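Mitochondrial enolase superfamily member 1 (Homo sapiens, PDB 4A35) catalyses the magnesium-dependent dehydration of L-fuconate to 2-keto-3-deoxy-L-fuconate, a step in the catabolism of L-fucose. Local coordinates at residues Ile371-Ile375 against Ser376-Ser380; Lys171-Ile174 against Gly175-Glu178; Val135-Leu138 against Leu139-Asp143; Met345-Lys348 against Phe349-Pro352. All coordinates share one frame; numbering follows the deposited sequence. Where two conformers were deposited one is given.

Contact 1 (Ile371-Ile375 against Ser376-Ser380); sequences IFDYI and SVSAS. With EDO (1,2-ethanediol), chain G.
Asp373 takes three hydrogen bonds from Val377 and Ser378, two at its backbone O and one at its carboxylate. Val377 N and Ser378 N, each 2.8 Å from Asp373 O, reach that oxygen from opposite faces of its carbonyl plane, the second bond being the mark of a wider, pi-type turn. Ser378 OG donates to Asp373 OD2 at 2.7 Å, approaching from above the carboxylate, 47° out of its plane. The hydroxyl can do this because it is tucked between its own backbone N and carbonyl carbon (chi1 62°), which directs it back along the helix. Val377 CB lies over the other carboxylate oxygen, Asp373 OD1, at 3.5 Å. The Phe372 ring, one residue earlier, meets two side chains at once: Ser376 CB stands 3.3 Å from Phe372 CE1, and Val377 CG2 3.5 Å from Phe372 CE2. Beyond the last turn Ala379 takes a positive phi and its CA-H points at Tyr374 O. The Tyr374 ring turns an edge to Ser380 C, with Tyr374 CD1 3.5 Å from Ser380 N. Tyr374 OH shares a 2.6 Å hydrogen bond with O1 of a 1,2-ethanediol, that oxygen lying at the ring edge near its plane. Ser380 OG is bonded chiefly to Glu382 N and at most weakly to the diol. The end of helix 362-377 thus carries Asp373 and, just beyond it, Ser380, which with Tyr188 belong to a magnesium site separate from the catalytic one.

Contact 2 (Lys171-Ile174 against Gly175-Glu178); sequences KGQI and GKKE
Gln173 and Lys176 run alongside each other and form the close-packed part of this turn. Lys176 CG rests 3.4 Å from Gln173 O, having taken the position between its own backbone N and carbonyl carbon (chi1 70°); the chain then bends at chi3 (-53°), and the ammonium swings over to the amide. Lys176 NZ donates to Gln173 OE1 at 3.0 Å, tilted 24° from the plane of that carbonyl. Lys176 N also donates to Gln173 O, at 3.2 Å, closing the turn. A water also accepts from both side-chain ends, from Gln173 NE2 at 3.3 Å and from Lys176 NZ at 3.2 Å. The ammonium has a further partner in Val140 O, at the end of helix 135-141, while Gln173 NE2 is tied to Leu169 O, which fixes the amide's orientation. With an alanine in place of Lys176, Gln173 OE1 and Val140 O would probably be left without the ammonium that they share. The other side is looser: the exposed Ile174 touches the following segment chiefly through its CB and CG2, near Gly175 N. Gly175 has a positive phi, and a CB there would clash with Ile174 O. Gly175 is the third residue of a type II beta turn, Gln173 to Lys176, and the N-cap of helix 176-186.

Contact 3 (Val135-Leu138 against Leu139-Asp143); sequences VWKL and LVDMD
Val135 and Leu139 extend together at the apolar centre, Val135 CG1 meeting Leu139 CD1 at 3.9 Å. Beside them, Val140 CG2 sits at the edge of the Trp136 indole, near its plane and 4.0 Å from Trp136 CE3. Leu138 and Met142 slant across each other: the thioether chain bends at its last torsion (chi3 -88°), carrying Met142 CE back to within 3.9 Å of Leu138 CG. All three pairs are four residues apart, about one alpha-helical turn, and the backbone bonds of the helix have the same spacing: Leu139 N, Val140 N and Asp141 N to Val135 O, Trp136 O and Lys137 O. This short helix, 135-141, packs on helix 110-131 through Trp124 and Trp127 and on helix 362-377 through Phe372 and Ile375, joining the N-terminal part of the enolase fold to its barrel domain. The indole also has a polar bond: its NE1 donates to Pro410 O, and its ring meets that of His368. On the outer side Lys137 reaches forward, bent at chi2 (57°), and NZ forms a salt bridge with Asp141 OD1 at 2.8 Å, on the syn side and 20° out of the carboxylate plane. Its CE methylene also lies against Asp141 OD2, at 3.3 Å. The same ammonium binds Glu180 of helix 176-186, so a methionine in place of Lys137 would probably leave both carboxylates without their common positive mate. Asp141 OD2 turns to a second cation, Lys133.

Contact 4 (Met345-Lys348 against Phe349-Pro352); sequences MAKK and FEIP
Lys347 and Glu350 are brought together by their second torsions: the lysine, with CG anti to its backbone N, bends at chi2 (47°), and the glutamate folds back at its own chi2 (-64°). The two charged ends then meet, and Lys347 NZ forms a salt bridge with Glu350 OE2 at 3.0 Å, arriving on the syn side and close to the carboxylate plane; its bond to Glu350 OE1, at 3.4 Å, is weak. Backbone bonds join the same stretch of chain. Glu350 N donates to Lys347 O at 2.8 Å, and Ile351 N points almost perfectly straight at Ala346 O, 2.8 Å away with an N-H...O angle of 179°. Phe349 N bonds to Met345 O, and the Phe349 ring presents its edge to the same oxygen, CD1 standing 3.2 Å from Met345 O. Lys348 NZ hydrogen-bonds to Val159 O, away from the turn. Ala346 CB lies 3.5 Å from Ile351 O, while Ile351 itself leans on Leu318 and Leu326. Glu350 takes a positive phi, a conformation more often left to glycine. With the bond from Ile351 back to Ala346 and that from Glu350 to Lys347, this is a Schellman motif: it ends helix 335-348 and turns the chain toward strand 325-326 of the barrel domain, where Pro352 is backbone hydrogen-bonded to Leu326.

Contact 1 touches all three of the others. Its centre lies about 9 Å from that of contact 2, 11 Å from contact 3 and 12 Å from contact 4. Ile375 CG2 packs on Val140 CG2 of contact 3 and on Lys176 O of contact 2, both at 3.7 Å, while Val377 O rests 3.6 Å from Lys347 CE of contact 4. Contacts 2 and 3 are tied by Lys176 NZ and Val140 O, 2.7 Å apart; contacts 3 and 4, with centres about 20 Å apart, do not touch. The Asp373 side chain comes within about 3 Å of a magnesium ion, but the catalytic magnesium sits on Asp251, Glu277 and Glu306, away from all four.

Contact 1 (Ile371-Ile375 against Ser376-Ser380)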
loop_
_atom_site.group_PDB
_atom_site.type_symbol
_atom_site.label_atom_id
_atom_site.label_comp_id
_atom_site.label_asym_id
_atom_site.label_seq_id
_atom_site.Cartn_x
_atom_site.Cartn_y
_atom_site.Cartn_z
ATOM N N ILE A 371 20.461 -2.285 -17.484
ATOM C CA ILE A 371 21.734 -2.084 -18.167
ATOM C C ILE A 371 22.725 -1.492 -17.125
ATOM O O ILE A 371 23.868 -1.928 -17.048
ATOM C CB ILE A 371 21.559 -1.249 -19.435
ATOM C CG1 ILE A 371 20.851 -2.123 -20.540
ATOM C CG2 ILE A 371 22.895 -0.643 -19.930
ATOM C CD1 ILE A 371 20.291 -1.297 -21.649
ATOM N N PHE A 372 22.258 -0.476 -16.354
ATOM C CA PHE A 372 23.066 0.100 -15.269
ATOM C C PHE A 372 23.459 -1.007 -14.256
ATOM O O PHE A 372 24.637 -1.092 -13.889
ATOM C CB PHE A 372 22.372 1.289 -14.574
ATOM C CG PHE A 372 23.009 1.616 -13.223
ATOM C CD1 PHE A 372 24.250 2.250 -13.154
ATOM C CD2 PHE A 372 22.393 1.226 -12.025
ATOM C CE1 PHE A 372 24.846 2.534 -11.908
ATOM C CE2 PHE A 372 23.023 1.453 -10.788
ATOM C CZ PHE A 372 24.241 2.123 -10.741
ATOM N N ASP A 373 22.500 -1.879 -13.886
ATOM C CA ASP A 373 22.767 -2.973 -12.953
ATOM C C ASP A 373 23.965 -3.825 -13.475
ATOM O O ASP A 373 24.913 -4.105 -12.719
ATOM C CB ASP A 373 21.525 -3.857 -12.752
ATOM C CG ASP A 373 21.846 -4.997 -11.825
ATOM O OD1 ASP A 373 22.131 -4.727 -10.646
ATOM O OD2 ASP A 373 21.928 -6.160 -12.309
ATOM N N TYR A 374 23.878 -4.284 -14.737
ATOM C CA TYR A 374 24.954 -5.090 -15.322
ATOM C C TYR A 374 26.307 -4.380 -15.329
ATOM O O TYR A 374 27.328 -4.969 -14.938
ATOM C CB TYR A 374 24.623 -5.517 -16.777
ATOM C CG TYR A 374 25.750 -6.318 -17.416
ATOM C CD1 TYR A 374 26.068 -7.595 -16.964
ATOM C CD2 TYR A 374 26.527 -5.775 -18.440
ATOM C CE1 TYR A 374 27.121 -8.318 -17.522
ATOM C CE2 TYR A 374 27.583 -6.495 -19.011
ATOM C CZ TYR A 374 27.869 -7.764 -18.557
ATOM O OH TYR A 374 28.921 -8.454 -19.115
ATOM N N ILE A 375 26.338 -3.139 -15.840
ATOM C CA ILE A 375 27.597 -2.407 -15.972
ATOM C C ILE A 375 28.206 -2.052 -14.582
ATOM O O ILE A 375 29.411 -2.188 -14.402
ATOM C CB ILE A 375 27.424 -1.142 -16.841
ATOM C CG1 ILE A 375 27.053 -1.521 -18.305
ATOM C CG2 ILE A 375 28.690 -0.253 -16.776
ATOM C CD1 ILE A 375 26.518 -0.312 -19.141
ATOM N N SER A 376 27.366 -1.577 -13.638
ATOM C CA SER A 376 27.901 -0.994 -12.404
ATOM C C SER A 376 27.570 -1.699 -11.096
ATOM O O SER A 376 28.134 -1.289 -10.061
ATOM C CB SER A 376 27.418 0.458 -12.297
ATOM O OG SER A 376 27.890 1.260 -13.372
ATOM N N VAL A 377 26.621 -2.649 -11.069
ATOM C CA VAL A 377 26.217 -3.204 -9.752
ATOM C C VAL A 377 26.452 -4.712 -9.664
ATOM O O VAL A 377 27.309 -5.119 -8.886
ATOM C CB VAL A 377 24.739 -2.822 -9.365
ATOM C CG1 VAL A 377 24.334 -3.424 -8.004
ATOM C CG2 VAL A 377 24.554 -1.304 -9.341
ATOM N N SER A 378 25.644 -5.541 -10.373
ATOM C CA SER A 378 25.812 -7.005 -10.298
ATOM C C SER A 378 27.013 -7.492 -11.131
ATOM O O SER A 378 27.564 -8.527 -10.809
ATOM C CB SER A 378 24.542 -7.720 -10.732
ATOM O OG SER A 378 24.279 -7.381 -12.078
ATOM N N ALA A 379 27.337 -6.807 -12.289
ATOM C CA ALA A 379 28.424 -7.215 -13.177
ATOM C C ALA A 379 28.233 -8.669 -13.675
ATOM O O ALA A 379 29.206 -9.446 -13.767
ATOM C CB ALA A 379 29.778 -7.051 -12.474
ATOM N N SER A 380 26.959 -9.061 -13.904
ATOM C CA SER A 380 26.649 -10.424 -14.371
ATOM C C SER A 380 25.315 -10.490 -15.069
ATOM O O SER A 380 24.387 -9.724 -14.728
ATOM C CB SER A 380 26.594 -11.392 -13.169
ATOM O OG SER A 380 26.467 -12.733 -13.616
HETATM C C1 EDO G . 29.506 -11.944 -17.834
HETATM O O1 EDO G . 29.494 -10.547 -17.621
HETATM C C2 EDO G . 28.094 -12.506 -18.040
HETATM O O2 EDO G . 27.541 -12.803 -16.776
#

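Contact 2 (Lys171-Ile174 against Gly175-Glu178)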
loop_
_atom_site.group_PDB
_atom_site.type_symbol
_atom_site.label_atom_id
_atom_site.label_comp_id
_atom_site.label_asym_id
_atom_site.label_seq_id
_atom_site.Cartn_x
_atom_site.Cartn_y
_atom_site.Cartn_z
ATOM N N LYS A 171 33.354 -1.608 -6.154
ATOM C CA LYS A 171 33.671 -2.920 -6.742
ATOM C C LYS A 171 33.152 -2.977 -8.204
ATOM O O LYS A 171 33.824 -3.521 -9.095
ATOM C CB LYS A 171 33.040 -4.029 -5.875
ATOM C CG LYS A 171 33.580 -5.425 -6.125
ATOM C CD LYS A 171 33.241 -6.344 -4.959
ATOM C CE LYS A 171 33.441 -7.801 -5.285
ATOM N NZ LYS A 171 33.356 -8.645 -4.062
ATOM N N GLY A 172 31.985 -2.350 -8.435
ATOM C CA GLY A 172 31.341 -2.305 -9.749
ATOM C C GLY A 172 32.093 -1.466 -10.767
ATOM O O GLY A 172 31.778 -1.523 -11.965
ATOM N N GLN A 173 33.087 -0.661 -10.299
ATOM C CA GLN A 173 33.965 0.131 -11.188
ATOM C C GLN A 173 34.859 -0.825 -12.007
ATOM O O GLN A 173 35.300 -0.505 -13.118
ATOM C CB GLN A 173 34.877 1.135 -10.413
ATOM C CG GLN A 173 34.153 2.257 -9.598
ATOM C CD GLN A 173 33.135 3.031 -10.419
ATOM O OE1 GLN A 173 33.435 3.595 -11.489
ATOM N NE2 GLN A 173 31.915 3.123 -9.910
ATOM N N ILE A 174 35.214 -1.961 -11.404
ATOM C CA ILE A 174 36.154 -2.944 -12.018
ATOM C C ILE A 174 35.495 -3.598 -13.245
ATOM O O ILE A 174 34.422 -4.173 -13.112
ATOM C CB ILE A 174 36.639 -3.996 -10.983
ATOM C CG1 ILE A 174 37.195 -3.261 -9.704
ATOM C CG2 ILE A 174 37.729 -4.939 -11.645
ATOM C CD1 ILE A 174 37.613 -4.210 -8.538
ATOM N N GLY A 175 36.109 -3.413 -14.414
ATOM C CA GLY A 175 35.576 -3.942 -15.671
ATOM C C GLY A 175 34.343 -3.227 -16.201
ATOM O O GLY A 175 33.703 -3.750 -17.119
ATOM N N LYS A 176 34.041 -1.992 -15.708
ATOM C CA LYS A 176 32.840 -1.272 -16.160
ATOM C C LYS A 176 32.958 -0.892 -17.649
ATOM O O LYS A 176 31.958 -0.926 -18.319
ATOM C CB LYS A 176 32.530 -0.023 -15.303
ATOM C CG LYS A 176 33.529 1.135 -15.477
ATOM C CD LYS A 176 33.184 2.360 -14.615
ATOM C CE LYS A 176 31.774 2.898 -14.761
ATOM N NZ LYS A 176 31.548 4.042 -13.809
ATOM N N LYS A 177 34.160 -0.565 -18.167
ATOM C CA LYS A 177 34.291 -0.198 -19.601
ATOM C C LYS A 177 33.968 -1.415 -20.488
ATOM O O LYS A 177 33.223 -1.272 -21.461
ATOM C CB LYS A 177 35.697 0.366 -19.911
ATOM C CG LYS A 177 35.935 1.734 -19.225
ATOM C CD LYS A 177 37.212 2.475 -19.700
ATOM C CE LYS A 177 38.525 1.719 -19.505
ATOM N NZ LYS A 177 38.737 1.276 -18.097
ATOM N N GLU A 178 34.497 -2.605 -20.118
ATOM C CA GLU A 178 34.300 -3.894 -20.813
ATOM C C GLU A 178 32.793 -4.259 -20.811
ATOM O O GLU A 178 32.255 -4.620 -21.868
ATOM C CB GLU A 178 35.159 -5.011 -20.185
ATOM C CG GLU A 178 36.673 -4.813 -20.415
ATOM C CD GLU A 178 37.380 -3.860 -19.450
ATOM O OE1 GLU A 178 36.705 -3.250 -18.587
ATOM O OE2 GLU A 178 38.605 -3.675 -19.602
HETATM O O HOH W 1 29.228 3.446 -11.732
#

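Contact 3 (Val135-Leu138 against Leu139-Asp143)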
loop_
_atom_site.group_PDB
_atom_site.type_symbol
_atom_site.label_atom_id
_atom_site.label_comp_id
_atom_site.label_asym_id
_atom_site.label_seq_id
_atom_site.Cartn_x
_atom_site.Cartn_y
_atom_site.Cartn_z
ATOM N N VAL A 135 19.478 7.793 -19.353
ATOM C CA VAL A 135 19.537 7.579 -17.902
ATOM C C VAL A 135 20.563 6.455 -17.552
ATOM O O VAL A 135 21.310 6.606 -16.573
ATOM C CB VAL A 135 18.117 7.328 -17.297
ATOM C CG1 VAL A 135 18.190 6.603 -15.945
ATOM C CG2 VAL A 135 17.358 8.655 -17.166
ATOM N N TRP A 136 20.577 5.333 -18.288
ATOM C CA TRP A 136 21.539 4.262 -17.935
ATOM C C TRP A 136 23.005 4.807 -17.880
ATOM O O TRP A 136 23.751 4.496 -16.942
ATOM C CB TRP A 136 21.442 3.040 -18.871
ATOM C CG TRP A 136 21.948 3.244 -20.284
ATOM C CD1 TRP A 136 21.197 3.547 -21.383
ATOM C CD2 TRP A 136 23.308 3.107 -20.748
ATOM N NE1 TRP A 136 22.004 3.670 -22.496
ATOM C CE2 TRP A 136 23.301 3.367 -22.145
ATOM C CE3 TRP A 136 24.534 2.811 -20.116
ATOM C CZ2 TRP A 136 24.465 3.331 -22.927
ATOM C CZ3 TRP A 136 25.701 2.782 -20.901
ATOM C CH2 TRP A 136 25.657 3.064 -22.279
ATOM N N LYS A 137 23.352 5.716 -18.811
ATOM C CA LYS A 137 24.704 6.251 -18.940
ATOM C C LYS A 137 24.960 7.295 -17.891
ATOM O O LYS A 137 26.052 7.332 -17.323
ATOM C CB LYS A 137 24.945 6.790 -20.364
ATOM C CG LYS A 137 26.376 7.299 -20.625
ATOM C CD LYS A 137 27.467 6.238 -20.358
ATOM C CE LYS A 137 28.821 6.657 -20.940
ATOM N NZ LYS A 137 29.936 5.911 -20.263
ATOM N N LEU A 138 23.918 8.086 -17.554
ATOM C CA LEU A 138 24.012 9.064 -16.466
ATOM C C LEU A 138 24.372 8.332 -15.178
ATOM O O LEU A 138 25.249 8.788 -14.423
ATOM C CB LEU A 138 22.650 9.805 -16.309
ATOM C CG LEU A 138 22.527 10.778 -15.113
ATOM C CD1 LEU A 138 23.392 12.033 -15.388
ATOM C CD2 LEU A 138 21.025 11.159 -14.862
ATOM N N LEU A 139 23.682 7.188 -14.924
ATOM C CA LEU A 139 23.926 6.383 -13.727
ATOM C C LEU A 139 25.320 5.767 -13.746
ATOM O O LEU A 139 26.054 5.865 -12.742
ATOM C CB LEU A 139 22.849 5.290 -13.609
ATOM C CG LEU A 139 21.448 5.821 -13.265
ATOM C CD1 LEU A 139 20.415 4.706 -13.377
ATOM C CD2 LEU A 139 21.448 6.482 -11.861
ATOM N N VAL A 140 25.672 5.106 -14.862
ATOM C CA VAL A 140 27.029 4.492 -15.051
ATOM C C VAL A 140 28.171 5.515 -14.778
ATOM O O VAL A 140 29.149 5.169 -14.109
ATOM C CB VAL A 140 27.160 3.845 -16.455
ATOM C CG1 VAL A 140 28.632 3.601 -16.872
ATOM C CG2 VAL A 140 26.343 2.545 -16.530
ATOM N N ASP A 141 28.034 6.760 -15.272
ATOM C CA ASP A 141 29.064 7.786 -15.148
ATOM C C ASP A 141 29.076 8.505 -13.812
ATOM O O ASP A 141 30.037 9.209 -13.530
ATOM C CB ASP A 141 28.919 8.806 -16.287
ATOM C CG ASP A 141 29.358 8.285 -17.660
ATOM O OD1 ASP A 141 29.931 7.135 -17.728
ATOM O OD2 ASP A 141 29.190 9.028 -18.651
ATOM N N MET A 142 28.045 8.288 -12.965
ATOM C CA MET A 142 27.883 8.983 -11.699
ATOM C C MET A 142 28.917 8.542 -10.692
ATOM O O MET A 142 29.210 7.351 -10.557
ATOM C CB MET A 142 26.477 8.699 -11.138
ATOM C CG MET A 142 25.909 9.840 -10.433
ATOM S SD MET A 142 24.227 9.508 -9.877
ATOM C CE MET A 142 23.281 10.030 -11.379
ATOM N N ASP A 143 29.479 9.504 -9.988
ATOM C CA ASP A 143 30.411 9.236 -8.910
ATOM C C ASP A 143 29.663 8.376 -7.833
ATOM O O ASP A 143 28.521 8.756 -7.489
ATOM C CB ASP A 143 30.835 10.606 -8.339
ATOM C CG ASP A 143 31.808 10.539 -7.196
ATOM O OD1 ASP A 143 31.370 10.260 -6.069
ATOM O OD2 ASP A 143 32.992 10.854 -7.412
#

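Contact 4 (Met345-Lys348 against Phe349-Pro352)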
loop_
_atom_site.group_PDB
_atom_site.type_symbol
_atom_site.label_atom_id
_atom_site.label_comp_id
_atom_site.label_asym_id
_atom_site.label_seq_id
_atom_site.Cartn_x
_atom_site.Cartn_y
_atom_site.Cartn_z
ATOM N N MET A 345 20.456 -3.762 -2.765
ATOM C CA MET A 345 20.135 -4.811 -1.773
ATOM C C MET A 345 20.211 -6.211 -2.403
ATOM O O MET A 345 20.772 -7.110 -1.810
ATOM C CB MET A 345 18.726 -4.618 -1.173
ATOM C CG MET A 345 18.653 -3.471 -0.136
ATOM S SD MET A 345 17.094 -3.503 0.777
ATOM C CE MET A 345 15.910 -3.126 -0.580
ATOM N N ALA A 346 19.696 -6.377 -3.664
ATOM C CA ALA A 346 19.698 -7.684 -4.337
ATOM C C ALA A 346 21.152 -8.153 -4.535
ATOM O O ALA A 346 21.434 -9.326 -4.349
ATOM C CB ALA A 346 18.997 -7.548 -5.698
ATOM N N LYS A 347 22.068 -7.242 -4.924
ATOM C CA LYS A 347 23.508 -7.607 -5.064
ATOM C C LYS A 347 24.113 -8.005 -3.681
ATOM O O LYS A 347 24.830 -9.011 -3.594
ATOM C CB LYS A 347 24.303 -6.443 -5.696
ATOM C CG LYS A 347 25.811 -6.710 -5.907
ATOM C CD LYS A 347 26.123 -8.058 -6.564
ATOM C CE LYS A 347 27.596 -8.096 -6.835
ATOM N NZ LYS A 347 28.030 -9.500 -7.064
ATOM N N LYS A 348 23.847 -7.193 -2.641
ATOM C CA LYS A 348 24.287 -7.431 -1.241
ATOM C C LYS A 348 23.866 -8.858 -0.794
ATOM O O LYS A 348 24.691 -9.581 -0.214
ATOM C CB LYS A 348 23.716 -6.342 -0.291
ATOM C CG LYS A 348 24.157 -6.489 1.186
ATOM C CD LYS A 348 25.520 -5.820 1.451
ATOM C CE LYS A 348 26.202 -6.218 2.755
ATOM N NZ LYS A 348 25.401 -5.871 3.929
ATOM N N PHE A 349 22.640 -9.301 -1.189
ATOM C CA PHE A 349 22.130 -10.639 -0.895
ATOM C C PHE A 349 22.474 -11.676 -2.002
ATOM O O PHE A 349 22.055 -12.847 -1.894
ATOM C CB PHE A 349 20.599 -10.573 -0.696
ATOM C CG PHE A 349 20.190 -10.065 0.664
ATOM C CD1 PHE A 349 20.058 -8.692 0.908
ATOM C CD2 PHE A 349 19.930 -10.958 1.712
ATOM C CE1 PHE A 349 19.687 -8.222 2.187
ATOM C CE2 PHE A 349 19.552 -10.492 2.986
ATOM C CZ PHE A 349 19.415 -9.130 3.215
ATOM N N GLU A 350 23.191 -11.234 -3.096
ATOM C CA GLU A 350 23.561 -12.108 -4.219
ATOM C C GLU A 350 22.318 -12.813 -4.850
ATOM O O GLU A 350 22.325 -14.026 -5.101
ATOM C CB GLU A 350 24.655 -13.134 -3.793
ATOM C CG GLU A 350 26.000 -12.479 -3.545
ATOM C CD GLU A 350 26.654 -11.837 -4.758
ATOM O OE1 GLU A 350 26.325 -12.210 -5.909
ATOM O OE2 GLU A 350 27.559 -11.004 -4.548
ATOM N N ILE A 351 21.248 -12.030 -5.065
ATOM C CA ILE A 351 19.997 -12.488 -5.668
ATOM C C ILE A 351 19.880 -11.820 -7.057
ATOM O O ILE A 351 20.019 -10.595 -7.156
ATOM C CB ILE A 351 18.748 -12.231 -4.763
ATOM C CG1 ILE A 351 18.838 -13.153 -3.471
ATOM C CG2 ILE A 351 17.461 -12.464 -5.504
ATOM C CD1 ILE A 351 18.830 -14.701 -3.756
ATOM N N PRO A 352 19.610 -12.604 -8.127
ATOM C CA PRO A 352 19.504 -11.991 -9.483
ATOM C C PRO A 352 18.235 -11.178 -9.659
ATOM O O PRO A 352 17.149 -11.557 -9.190
ATOM C CB PRO A 352 19.501 -13.208 -10.430
ATOM C CG PRO A 352 18.884 -14.326 -9.614
ATOM C CD PRO A 352 19.430 -14.074 -8.194
#